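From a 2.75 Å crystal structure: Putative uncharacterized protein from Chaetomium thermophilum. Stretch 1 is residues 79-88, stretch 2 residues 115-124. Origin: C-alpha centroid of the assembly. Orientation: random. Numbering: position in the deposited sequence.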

ATOM      1  N   GLU A  79      11.739  -7.268  -0.771  1.00 72.86           N
ATOM      2  CA  GLU A  79      12.687  -7.163  -1.883  1.00 73.43           C
ATOM      3  C   GLU A  79      13.552  -5.918  -1.684  1.00 76.81           C
ATOM      4  O   GLU A  79      14.748  -5.960  -1.970  1.00 77.33           O
ATOM      5  N   ILE A  80      12.946  -4.827  -1.157  1.00 72.13           N
ATOM      6  CA  ILE A  80      13.615  -3.563  -0.835  1.00 71.64           C
ATOM      7  C   ILE A  80      14.584  -3.787   0.342  1.00 76.22           C
ATOM      8  O   ILE A  80      15.724  -3.327   0.278  1.00 76.42           O
ATOM      9  N   SER A  81      14.141  -4.534   1.383  1.00 72.99           N
ATOM     10  CA  SER A  81      14.946  -4.884   2.563  1.00 73.80           C
ATOM     11  C   SER A  81      16.173  -5.711   2.159  1.00 78.92           C
ATOM     12  O   SER A  81      17.247  -5.533   2.736  1.00 79.32           O
ATOM     13  N   ARG A  82      16.006  -6.591   1.148  1.00 75.85           N
ATOM     14  CA  ARG A  82      17.063  -7.425   0.573  1.00 77.14           C
ATOM     15  C   ARG A  82      18.021  -6.527  -0.227  1.00 80.76           C
ATOM     16  O   ARG A  82      19.235  -6.705  -0.134  1.00 81.51           O
ATOM     17  N   ARG A  83      17.466  -5.551  -0.989  1.00 76.10           N
ATOM     18  CA  ARG A  83      18.220  -4.576  -1.787  1.00 75.96           C
ATOM     19  C   ARG A  83      19.056  -3.654  -0.898  1.00 79.72           C
ATOM     20  O   ARG A  83      20.162  -3.282  -1.290  1.00 80.09           O
ATOM     21  N   ILE A  84      18.531  -3.294   0.293  1.00 75.62           N
ATOM     22  CA  ILE A  84      19.222  -2.453   1.277  1.00 75.86           C
ATOM     23  C   ILE A  84      20.393  -3.244   1.879  1.00 81.18           C
ATOM     24  O   ILE A  84      21.503  -2.720   1.937  1.00 81.46           O
ATOM     25  N   ALA A  85      20.143  -4.512   2.281  1.00 78.30           N
ATOM     26  CA  ALA A  85      21.121  -5.429   2.875  1.00 79.71           C
ATOM     27  C   ALA A  85      22.347  -5.673   1.986  1.00 84.83           C
ATOM     28  O   ALA A  85      23.467  -5.689   2.501  1.00 85.58           O
ATOM     29  N   VAL A  86      22.141  -5.849   0.663  1.00 81.43           N
ATOM     30  CA  VAL A  86      23.237  -6.074  -0.290  1.00 82.55           C
ATOM     31  C   VAL A  86      24.007  -4.775  -0.574  1.00 86.51           C
ATOM     32  O   VAL A  86      25.223  -4.825  -0.752  1.00 87.40           O
ATOM     33  N   SER A  87      23.306  -3.622  -0.592  1.00 82.00           N
ATOM     34  CA  SER A  87      23.911  -2.308  -0.827  1.00 81.99           C
ATOM     35  C   SER A  87      24.689  -1.819   0.395  1.00 86.94           C
ATOM     36  O   SER A  87      25.714  -1.158   0.229  1.00 87.40           O
ATOM     37  N   GLU A  88      24.207  -2.151   1.617  1.00 83.69           N
ATOM     38  CA  GLU A  88      24.827  -1.789   2.898  1.00 84.64           C
ATOM     39  C   GLU A  88      26.211  -2.429   3.015  1.00 90.61           C
ATOM     40  O   GLU A  88      27.142  -1.768   3.474  1.00 91.19           O
ATOM     41  N   LEU A 115      28.508   4.884  -8.641  1.00 93.63           N
ATOM     42  CA  LEU A 115      27.697   3.687  -8.878  1.00 92.15           C
ATOM     43  C   LEU A 115      26.793   3.389  -7.686  1.00 93.78           C
ATOM     44  O   LEU A 115      25.635   3.013  -7.880  1.00 92.33           O
ATOM     45  N   LEU A 116      27.314   3.582  -6.456  1.00 89.80           N
ATOM     46  CA  LEU A 116      26.576   3.367  -5.212  1.00 87.99           C
ATOM     47  C   LEU A 116      25.492   4.421  -5.003  1.00 90.95           C
ATOM     48  O   LEU A 116      24.404   4.075  -4.543  1.00 89.17           O
ATOM     49  N   GLU A 117      25.778   5.695  -5.355  1.00 88.53           N
ATOM     50  CA  GLU A 117      24.831   6.808  -5.227  1.00 88.20           C
ATOM     51  C   GLU A 117      23.592   6.585  -6.098  1.00 91.08           C
ATOM     52  O   GLU A 117      22.478   6.813  -5.627  1.00 89.64           O
ATOM     53  N   GLU A 118      23.786   6.110  -7.348  1.00 88.14           N
ATOM     54  CA  GLU A 118      22.700   5.817  -8.285  1.00 87.55           C
ATOM     55  C   GLU A 118      21.897   4.586  -7.869  1.00 89.42           C
ATOM     56  O   GLU A 118      20.681   4.557  -8.073  1.00 88.14           O
ATOM     57  N   ASP A 119      22.571   3.576  -7.281  1.00 85.48           N
ATOM     58  CA  ASP A 119      21.936   2.343  -6.813  1.00 83.94           C
ATOM     59  C   ASP A 119      21.075   2.590  -5.576  1.00 85.90           C
ATOM     60  O   ASP A 119      19.946   2.102  -5.524  1.00 84.38           O
ATOM     61  N   LEU A 120      21.598   3.362  -4.598  1.00 82.31           N
ATOM     62  CA  LEU A 120      20.895   3.696  -3.355  1.00 81.07           C
ATOM     63  C   LEU A 120      19.705   4.635  -3.574  1.00 84.29           C
ATOM     64  O   LEU A 120      18.684   4.471  -2.902  1.00 82.81           O
ATOM     65  N   SER A 121      19.824   5.598  -4.521  1.00 81.66           N
ATOM     66  CA  SER A 121      18.755   6.548  -4.860  1.00 81.52           C
ATOM     67  C   SER A 121      17.563   5.852  -5.522  1.00 83.86           C
ATOM     68  O   SER A 121      16.427   6.302  -5.359  1.00 82.97           O
ATOM     69  N   ASP A 122      17.827   4.751  -6.259  1.00 79.88           N
ATOM     70  CA  ASP A 122      16.816   3.931  -6.927  1.00 78.81           C
ATOM     71  C   ASP A 122      15.957   3.209  -5.887  1.00 80.46           C
ATOM     72  O   ASP A 122      14.754   3.050  -6.097  1.00 79.56           O
ATOM     73  N   ILE A 123      16.575   2.792  -4.758  1.00 75.88           N
ATOM     74  CA  ILE A 123      15.887   2.124  -3.647  1.00 74.14           C
ATOM     75  C   ILE A 123      14.987   3.145  -2.928  1.00 76.93           C
ATOM     76  O   ILE A 123      13.850   2.808  -2.601  1.00 75.47           O
ATOM     77  N   ILE A 124      15.476   4.398  -2.738  1.00 74.11           N
ATOM     78  CA  ILE A 124      14.728   5.505  -2.111  1.00 74.02           C
ATOM     79  C   ILE A 124      13.461   5.797  -2.932  1.00 77.63           C
ATOM     80  O   ILE A 124      12.381   5.954  -2.353  1.00 76.65           O
TER

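Two helical segments of one chain, residues 79-88 and 115-124, pack side by side. Their directions are nearly antiparallel, at 160°, and the axes come within 10.6 Å. Both helices extend beyond the segments at each end. The contact is modest, with 379 Å² buried in total. Ile123 gives the largest share of it.

Glu79 opens stretch 1 and does not reach the other helix. Ile80 is the first residue to touch it. Its CA-to-CB bond points sideways, and its side chain is in the mt rotamer. Its CG2 lies 3.8 Å from CG2 of Ile123, an apolar contact between two branched side chains. The backbones are also near here, with CA of Ile80 6.7 Å from CA of Ile123. Ser81 points away, and its hydroxyl bonds to a residue just outside the stretch. Arg82 is exposed and makes no contact across the pair.

Arg83 points toward stretch 2 and supplies the polar link. Chi1 is m, chi2 t and chi3 p. This conformation carries the guanidinium to the carboxylate of Asp122, where it forms a salt bridge. NH2 of Arg83 donates a hydrogen bond to OD1 of Asp122 at 2.8 Å, with an N-H...acceptor angle of 158°. NH1 of Arg83 donates to the same OD1 of Asp122 at 3.2 Å, with a less linear angle of 137°. Both nitrogens therefore converge on one oxygen. Asp122 has chi1 t. Its CA-to-CB bond points sideways, but the end of the side chain comes nearer to stretch 1. The carboxylate oxygen meets the guanidinium at its edge, near the plane, where the N-H groups can point at it. One face of the same group is covered by Ile123, with NH2 of Arg83 3.6 Å from CG1 of Ile123. Arg83 thus combines a charged contact with packing against an aliphatic chain.

Ile84 is buried and sideways, again mt. Its CG1 lies 3.8 Å from CG2 of Ile123. Ile80 and Ile84, one helical turn apart, thus both touch the same methyl group. Ala85 and Val86 are exposed and take no part.

Ser87 points toward stretch 2 with chi1 m. Its OG donates a hydrogen bond to the backbone O of Arg83, at 2.9 Å, one turn back in its own helix. The hydroxyl is thereby satisfied within stretch 1 while it sits beside apolar neighbours. OG of Ser87 is 3.6 Å from CD1 of Ile123, and CB of Ser87 is 3.9 Å from CD2 of Leu120. Leu120 is mt. Its CA-to-CB bond is sideways, but its end comes nearer. Glu88 closes the stretch, points away, and is hydrogen-bonded elsewhere in the structure through OE1.

Ile123 is the centre of the arrangement. It points toward stretch 1 in the mt rotamer and acts as a knob in a hole formed by Ile80, Arg83, Ile84 and Ser87.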

ATOM      1  CB  GLU A  79      11.952  -7.105  -3.230  1.00 74.83           C
ATOM      2  CG  GLU A  79      11.609  -8.477  -3.789  1.00 86.70           C
ATOM      3  CD  GLU A  79      10.573  -8.529  -4.899  1.00107.60           C
ATOM      4  OE1 GLU A  79       9.947  -7.486  -5.198  1.00 99.61           O
ATOM      5  OE2 GLU A  79      10.370  -9.632  -5.456  1.00103.40           O
ATOM      6  CB  ILE A  80      12.583  -2.415  -0.597  1.00 73.71           C
ATOM      7  CG1 ILE A  80      11.956  -1.957  -1.936  1.00 73.91           C
ATOM      8  CG2 ILE A  80      13.206  -1.221   0.139  1.00 74.51           C
ATOM      9  CD1 ILE A  80      10.583  -1.260  -1.829  1.00 79.66           C
ATOM     10  CB  SER A  81      14.108  -5.649   3.582  1.00 77.72           C
ATOM     11  OG  SER A  81      13.089  -4.830   4.131  1.00 86.44           O
ATOM     12  CB  ARG A  82      16.448  -8.518  -0.323  1.00 78.34           C
ATOM     13  CG  ARG A  82      17.453  -9.512  -0.906  1.00 91.64           C
ATOM     14  CD  ARG A  82      16.909 -10.201  -2.147  1.00104.02           C
ATOM     15  NE  ARG A  82      16.751  -9.273  -3.271  1.00112.60           N
ATOM     16  CZ  ARG A  82      15.973  -9.492  -4.327  1.00127.95           C
ATOM     17  NH1 ARG A  82      15.890  -8.591  -5.295  1.00115.41           N
ATOM     18  NH2 ARG A  82      15.269 -10.615  -4.421  1.00116.09           N
ATOM     19  CB  ARG A  83      17.287  -3.749  -2.683  1.00 75.40           C
ATOM     20  CG  ARG A  83      16.922  -4.432  -3.995  1.00 86.78           C
ATOM     21  CD  ARG A  83      16.179  -3.496  -4.930  1.00 96.47           C
ATOM     22  NE  ARG A  83      17.081  -2.541  -5.579  1.00106.09           N
ATOM     23  CZ  ARG A  83      16.683  -1.528  -6.341  1.00120.06           C
ATOM     24  NH1 ARG A  83      15.390  -1.316  -6.556  1.00106.12           N
ATOM     25  NH2 ARG A  83      17.575  -0.714  -6.890  1.00108.07           N
ATOM     26  CB  ILE A  84      18.245  -1.875   2.350  1.00 78.29           C
ATOM     27  CG1 ILE A  84      17.326  -0.797   1.729  1.00 77.67           C
ATOM     28  CG2 ILE A  84      18.998  -1.304   3.573  1.00 80.08           C
ATOM     29  CD1 ILE A  84      16.044  -0.481   2.510  1.00 84.13           C
ATOM     30  CB  ALA A  85      20.456  -6.748   3.230  1.00 80.95           C
ATOM     31  CB  VAL A  86      22.833  -6.821  -1.594  1.00 86.86           C
ATOM     32  CG1 VAL A  86      22.446  -8.269  -1.306  1.00 87.74           C
ATOM     33  CG2 VAL A  86      21.724  -6.099  -2.360  1.00 85.23           C
ATOM     34  CB  SER A  87      22.854  -1.286  -1.229  1.00 84.14           C
ATOM     35  OG  SER A  87      22.225  -1.654  -2.445  1.00 92.15           O
ATOM     36  CB  GLU A  88      23.933  -2.210   4.077  1.00 85.80           C
ATOM     37  CG  GLU A  88      24.213  -1.458   5.368  1.00 97.47           C
ATOM     38  CD  GLU A  88      23.316  -1.796   6.545  1.00118.39           C
ATOM     39  OE1 GLU A  88      22.099  -2.003   6.337  1.00111.32           O
ATOM     40  OE2 GLU A  88      23.829  -1.811   7.687  1.00114.06           O
ATOM     41  CB  LEU A 115      28.587   2.474  -9.188  1.00 92.99           C
ATOM     42  CG  LEU A 115      28.770   2.143 -10.667  1.00 99.34           C
ATOM     43  CD1 LEU A 115      30.032   2.786 -11.223  1.00101.56           C
ATOM     44  CD2 LEU A 115      28.824   0.644 -10.881  1.00102.03           C
ATOM     45  CB  LEU A 116      27.520   3.316  -4.000  1.00 88.51           C
ATOM     46  CG  LEU A 116      28.347   2.037  -3.826  1.00 93.68           C
ATOM     47  CD1 LEU A 116      29.512   2.268  -2.888  1.00 94.94           C
ATOM     48  CD2 LEU A 116      27.492   0.885  -3.317  1.00 94.91           C
ATOM     49  CB  GLU A 117      25.501   8.149  -5.561  1.00 91.62           C
ATOM     50  CG  GLU A 117      24.878   9.330  -4.836  1.00102.67           C
ATOM     51  CD  GLU A 117      25.421  10.694  -5.218  1.00124.89           C
ATOM     52  OE1 GLU A 117      26.653  10.899  -5.122  1.00120.37           O
ATOM     53  OE2 GLU A 117      24.605  11.573  -5.575  1.00119.45           O
ATOM     54  CB  GLU A 118      23.227   5.662  -9.721  1.00 90.60           C
ATOM     55  CG  GLU A 118      23.029   6.899 -10.583  1.00103.12           C
ATOM     56  CD  GLU A 118      21.587   7.265 -10.880  1.00124.14           C
ATOM     57  OE1 GLU A 118      20.912   6.499 -11.606  1.00118.31           O
ATOM     58  OE2 GLU A 118      21.131   8.322 -10.387  1.00118.94           O
ATOM     59  CB  ASP A 119      22.979   1.241  -6.543  1.00 86.34           C
ATOM     60  CG  ASP A 119      23.605   0.604  -7.774  1.00 98.79           C
ATOM     61  OD1 ASP A 119      23.111   0.857  -8.898  1.00100.20           O
ATOM     62  OD2 ASP A 119      24.586  -0.153  -7.614  1.00105.26           O
ATOM     63  CB  LEU A 120      21.855   4.261  -2.291  1.00 81.93           C
ATOM     64  CG  LEU A 120      22.832   3.264  -1.651  1.00 86.85           C
ATOM     65  CD1 LEU A 120      24.082   3.960  -1.175  1.00 88.43           C
ATOM     66  CD2 LEU A 120      22.190   2.504  -0.500  1.00 88.43           C
ATOM     67  CB  SER A 121      19.279   7.665  -5.758  1.00 87.11           C
ATOM     68  OG  SER A 121      19.815   7.158  -6.968  1.00 97.08           O
ATOM     69  CB  ASP A 122      17.482   2.920  -7.870  1.00 81.42           C
ATOM     70  CG  ASP A 122      16.515   2.227  -8.806  1.00 91.63           C
ATOM     71  OD1 ASP A 122      16.113   1.085  -8.503  1.00 91.48           O
ATOM     72  OD2 ASP A 122      16.164   2.826  -9.845  1.00 98.62           O
ATOM     73  CB  ILE A 123      16.863   1.374  -2.687  1.00 77.30           C
ATOM     74  CG1 ILE A 123      17.848   0.473  -3.468  1.00 78.54           C
ATOM     75  CG2 ILE A 123      16.092   0.547  -1.644  1.00 77.01           C
ATOM     76  CD1 ILE A 123      19.199   0.213  -2.767  1.00 86.30           C
ATOM     77  CB  ILE A 124      15.616   6.773  -1.894  1.00 78.68           C
ATOM     78  CG1 ILE A 124      16.803   6.468  -0.952  1.00 79.41           C
ATOM     79  CG2 ILE A 124      14.793   7.964  -1.357  1.00 80.02           C
ATOM     80  CD1 ILE A 124      18.020   7.343  -1.149  1.00 88.10           C
TER